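Local coordinates for sporozoite microneme protein essential for cell traversal (Plasmodium berghei, PDB 4U5A) that is a microneme protein, built as a four-helix bundle, that sporozoites need to traverse host cells, at residues Y57-I68 and Y178-I189. Sequence-based numbering, arbitrary orientation.
Sequences YSFVPEEKLNII and YDDFIKNLTDLI
The rings of Tyr57 and Tyr178 stack face to face, their centroids 4.3 Å apart and their planes only 11° from parallel. A chi1 of 172° swings the ring of Tyr178 away from its own main-chain N and across to Tyr57, the last residue of helix 49-57; CG1 of Ile182, one turn on, lies over the opposite face, toward its rim. Beyond the stack the phenol of Tyr178 makes the main polar link: OH donates to the Tyr57 carbonyl O at 3.2 Å, in the carbonyl plane and on a lone pair, at the end of helix 49-57. A second, weak hydrogen bond runs from Lys64 NZ to Thr186 OG1 (3.3 Å), and that hydroxyl in turn donates to Ile182 O at 2.8 Å.

Apolar packing fills the rest. The aliphatic part of Lys64, bent at its second torsion, is a knob in the hole formed by Ile182, Leu185, Thr186 and Ile189. CD1 of Ile182 meets CG of Pro61 at 3.7 Å and also touches CG1 of Val60, while Leu185 CD1 lies against CA and CB of Pro61. Farther along, CG1 of Ile189 packs on CG1 of Ile68 (3.6 Å), and CD1 of Ile189 on CG2 of Ile67.

The two helix segments run nearly parallel, at 9° with their axes approaching to 10.0 Å, as two members of the four-helix bundle. Leu65 and Leu185 also touch helix 88-126, through Leu109 and Leu112, and Ile68 meets Phe21 of helix 10-39.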
# COMPACT_ATOMS: atom_id res chain seq x y z
N TYR A 57 10.32 -11.28 0.55
CA TYR A 57 10.10 -9.86 0.84
C TYR A 57 8.64 -9.44 0.68
O TYR A 57 8.17 -8.54 1.38
CB TYR A 57 10.97 -9.00 -0.08
CG TYR A 57 12.38 -8.79 0.42
CD1 TYR A 57 12.79 -9.30 1.64
CD2 TYR A 57 13.30 -8.08 -0.33
CE1 TYR A 57 14.09 -9.11 2.10
CE2 TYR A 57 14.59 -7.88 0.12
CZ TYR A 57 14.98 -8.39 1.33
OH TYR A 57 16.27 -8.19 1.77
N SER A 58 7.93 -10.08 -0.24
CA SER A 58 6.57 -9.68 -0.58
C SER A 58 5.53 -10.05 0.48
O SER A 58 4.38 -9.62 0.39
CB SER A 58 6.16 -10.29 -1.92
OG SER A 58 6.15 -11.71 -1.84
N PHE A 59 5.92 -10.83 1.48
CA PHE A 59 4.97 -11.32 2.46
C PHE A 59 4.68 -10.30 3.56
O PHE A 59 3.59 -10.28 4.13
CB PHE A 59 5.46 -12.63 3.08
CG PHE A 59 5.36 -13.81 2.15
CD1 PHE A 59 4.46 -13.80 1.10
CD2 PHE A 59 6.17 -14.92 2.33
CE1 PHE A 59 4.36 -14.88 0.24
CE2 PHE A 59 6.07 -16.01 1.47
CZ PHE A 59 5.17 -15.99 0.43
N VAL A 60 5.66 -9.45 3.85
CA VAL A 60 5.51 -8.47 4.92
C VAL A 60 4.51 -7.35 4.57
O VAL A 60 3.67 -7.01 5.40
CB VAL A 60 6.88 -7.86 5.32
CG1 VAL A 60 6.72 -6.90 6.49
CG2 VAL A 60 7.85 -8.96 5.68
N PRO A 61 4.58 -6.78 3.35
CA PRO A 61 3.58 -5.74 3.04
C PRO A 61 2.15 -6.26 3.09
O PRO A 61 1.26 -5.50 3.47
CB PRO A 61 3.95 -5.32 1.61
CG PRO A 61 5.40 -5.61 1.50
CD PRO A 61 5.59 -6.87 2.28
N GLU A 62 1.93 -7.53 2.74
CA GLU A 62 0.60 -8.11 2.81
C GLU A 62 0.13 -8.20 4.25
O GLU A 62 -1.04 -7.97 4.55
CB GLU A 62 0.56 -9.51 2.16
CG GLU A 62 -0.85 -10.10 2.09
CD GLU A 62 -0.90 -11.49 1.50
OE1 GLU A 62 0.17 -12.03 1.13
OE2 GLU A 62 -2.01 -12.06 1.40
N GLU A 63 1.06 -8.52 5.14
CA GLU A 63 0.74 -8.60 6.56
C GLU A 63 0.32 -7.25 7.11
O GLU A 63 -0.62 -7.16 7.90
CB GLU A 63 1.92 -9.17 7.34
CG GLU A 63 2.23 -10.63 7.04
CD GLU A 63 3.46 -11.14 7.78
OE1 GLU A 63 4.35 -10.32 8.08
OE2 GLU A 63 3.53 -12.36 8.06
N LYS A 64 1.01 -6.20 6.69
CA LYS A 64 0.72 -4.85 7.15
C LYS A 64 -0.66 -4.38 6.69
O LYS A 64 -1.35 -3.67 7.42
CB LYS A 64 1.79 -3.87 6.65
CG LYS A 64 3.18 -4.13 7.19
CD LYS A 64 3.25 -3.81 8.68
CE LYS A 64 4.62 -4.12 9.26
NZ LYS A 64 4.68 -3.75 10.70
N LEU A 65 -1.05 -4.79 5.50
CA LEU A 65 -2.34 -4.40 4.96
C LEU A 65 -3.45 -5.24 5.60
O LEU A 65 -4.59 -4.78 5.73
CB LEU A 65 -2.35 -4.55 3.43
CG LEU A 65 -1.41 -3.57 2.72
CD1 LEU A 65 -1.53 -3.67 1.21
CD2 LEU A 65 -1.66 -2.15 3.17
N ASN A 66 -3.12 -6.46 6.01
CA ASN A 66 -4.07 -7.29 6.73
C ASN A 66 -4.33 -6.72 8.12
O ASN A 66 -5.41 -6.87 8.67
CB ASN A 66 -3.56 -8.73 6.82
CG ASN A 66 -3.77 -9.51 5.53
OD1 ASN A 66 -4.58 -9.15 4.68
ND2 ASN A 66 -3.02 -10.61 5.38
N ILE A 67 -3.32 -6.05 8.67
CA ILE A 67 -3.44 -5.38 9.96
C ILE A 67 -4.38 -4.18 9.87
O ILE A 67 -5.30 -4.03 10.67
CB ILE A 67 -2.06 -4.91 10.48
CG1 ILE A 67 -1.16 -6.12 10.77
CG2 ILE A 67 -2.20 -4.04 11.71
CD1 ILE A 67 0.21 -5.74 11.29
N ILE A 68 -4.14 -3.33 8.87
CA ILE A 68 -4.98 -2.17 8.60
C ILE A 68 -6.44 -2.57 8.39
O ILE A 68 -7.36 -1.98 8.96
CB ILE A 68 -4.48 -1.39 7.37
CG1 ILE A 68 -3.05 -0.92 7.58
CG2 ILE A 68 -5.40 -0.21 7.06
CD1 ILE A 68 -2.47 -0.21 6.39
N TYR A 178 13.32 -1.15 0.43
CA TYR A 178 12.35 -2.03 1.05
C TYR A 178 12.10 -1.66 2.52
O TYR A 178 10.96 -1.68 2.98
CB TYR A 178 12.80 -3.49 0.92
CG TYR A 178 11.98 -4.48 1.70
CD1 TYR A 178 10.75 -4.92 1.22
CD2 TYR A 178 12.44 -5.01 2.90
CE1 TYR A 178 9.99 -5.83 1.93
CE2 TYR A 178 11.69 -5.92 3.61
CZ TYR A 178 10.47 -6.33 3.12
OH TYR A 178 9.73 -7.24 3.84
N ASP A 179 13.16 -1.34 3.25
CA ASP A 179 13.02 -0.96 4.66
C ASP A 179 12.20 0.32 4.81
O ASP A 179 11.42 0.46 5.75
CB ASP A 179 14.39 -0.78 5.31
CG ASP A 179 15.05 -2.09 5.67
OD1 ASP A 179 14.49 -3.16 5.34
OD2 ASP A 179 16.14 -2.06 6.27
N ASP A 180 12.37 1.24 3.86
CA ASP A 180 11.62 2.49 3.87
C ASP A 180 10.15 2.25 3.55
O ASP A 180 9.27 2.93 4.08
CB ASP A 180 12.23 3.48 2.89
CG ASP A 180 11.21 4.42 2.28
OD1 ASP A 180 10.72 4.12 1.17
OD2 ASP A 180 10.89 5.45 2.92
N PHE A 181 9.89 1.26 2.69
CA PHE A 181 8.52 0.91 2.31
C PHE A 181 7.77 0.37 3.52
O PHE A 181 6.68 0.84 3.85
CB PHE A 181 8.53 -0.14 1.20
CG PHE A 181 7.17 -0.41 0.61
CD1 PHE A 181 6.16 0.54 0.67
CD2 PHE A 181 6.90 -1.64 0.02
CE1 PHE A 181 4.91 0.28 0.13
CE2 PHE A 181 5.65 -1.91 -0.52
CZ PHE A 181 4.66 -0.95 -0.46
N ILE A 182 8.37 -0.61 4.19
CA ILE A 182 7.78 -1.23 5.36
C ILE A 182 7.65 -0.22 6.50
O ILE A 182 6.69 -0.27 7.27
CB ILE A 182 8.61 -2.44 5.83
CG1 ILE A 182 8.83 -3.41 4.67
CG2 ILE A 182 7.92 -3.16 6.98
CD1 ILE A 182 7.54 -3.93 4.05
N LYS A 183 8.59 0.71 6.59
CA LYS A 183 8.55 1.74 7.62
C LYS A 183 7.34 2.65 7.39
O LYS A 183 6.64 3.01 8.34
CB LYS A 183 9.85 2.54 7.63
CG LYS A 183 10.00 3.48 8.82
CD LYS A 183 10.53 4.85 8.43
CE LYS A 183 10.54 5.78 9.64
NZ LYS A 183 11.11 7.12 9.33
N ASN A 184 7.09 3.00 6.13
CA ASN A 184 5.94 3.83 5.78
C ASN A 184 4.61 3.13 6.07
O ASN A 184 3.65 3.77 6.48
CB ASN A 184 5.99 4.24 4.30
CG ASN A 184 6.94 5.40 4.05
OD1 ASN A 184 7.07 6.30 4.87
ND2 ASN A 184 7.60 5.37 2.90
N LEU A 185 4.58 1.82 5.86
CA LEU A 185 3.39 1.03 6.15
C LEU A 185 3.18 0.92 7.66
O LEU A 185 2.05 0.87 8.14
CB LEU A 185 3.51 -0.37 5.53
CG LEU A 185 3.45 -0.45 4.00
CD1 LEU A 185 3.73 -1.86 3.51
CD2 LEU A 185 2.10 0.03 3.51
N THR A 186 4.28 0.89 8.40
CA THR A 186 4.23 0.76 9.85
C THR A 186 3.72 2.04 10.51
O THR A 186 2.93 1.99 11.45
CB THR A 186 5.62 0.41 10.41
OG1 THR A 186 6.01 -0.88 9.93
CG2 THR A 186 5.61 0.38 11.93
N ASP A 187 4.17 3.18 10.00
CA ASP A 187 3.74 4.47 10.51
C ASP A 187 2.30 4.79 10.10
O ASP A 187 1.60 5.53 10.79
CB ASP A 187 4.69 5.57 10.05
CG ASP A 187 6.09 5.39 10.60
OD1 ASP A 187 6.27 4.56 11.52
OD2 ASP A 187 7.02 6.08 10.11
N LEU A 188 1.87 4.22 8.98
CA LEU A 188 0.51 4.39 8.50
C LEU A 188 -0.46 3.68 9.44
O LEU A 188 -1.54 4.19 9.75
CB LEU A 188 0.36 3.86 7.08
CG LEU A 188 -0.89 4.26 6.30
CD1 LEU A 188 -1.09 5.77 6.35
CD2 LEU A 188 -0.78 3.79 4.86
N ILE A 189 -0.06 2.50 9.89
CA ILE A 189 -0.81 1.74 10.88
C ILE A 189 -0.90 2.56 12.16
O ILE A 189 -1.93 2.55 12.84
CB ILE A 189 -0.15 0.37 11.15
CG1 ILE A 189 -0.34 -0.57 9.95
CG2 ILE A 189 -0.70 -0.27 12.42
CD1 ILE A 189 0.34 -1.91 10.11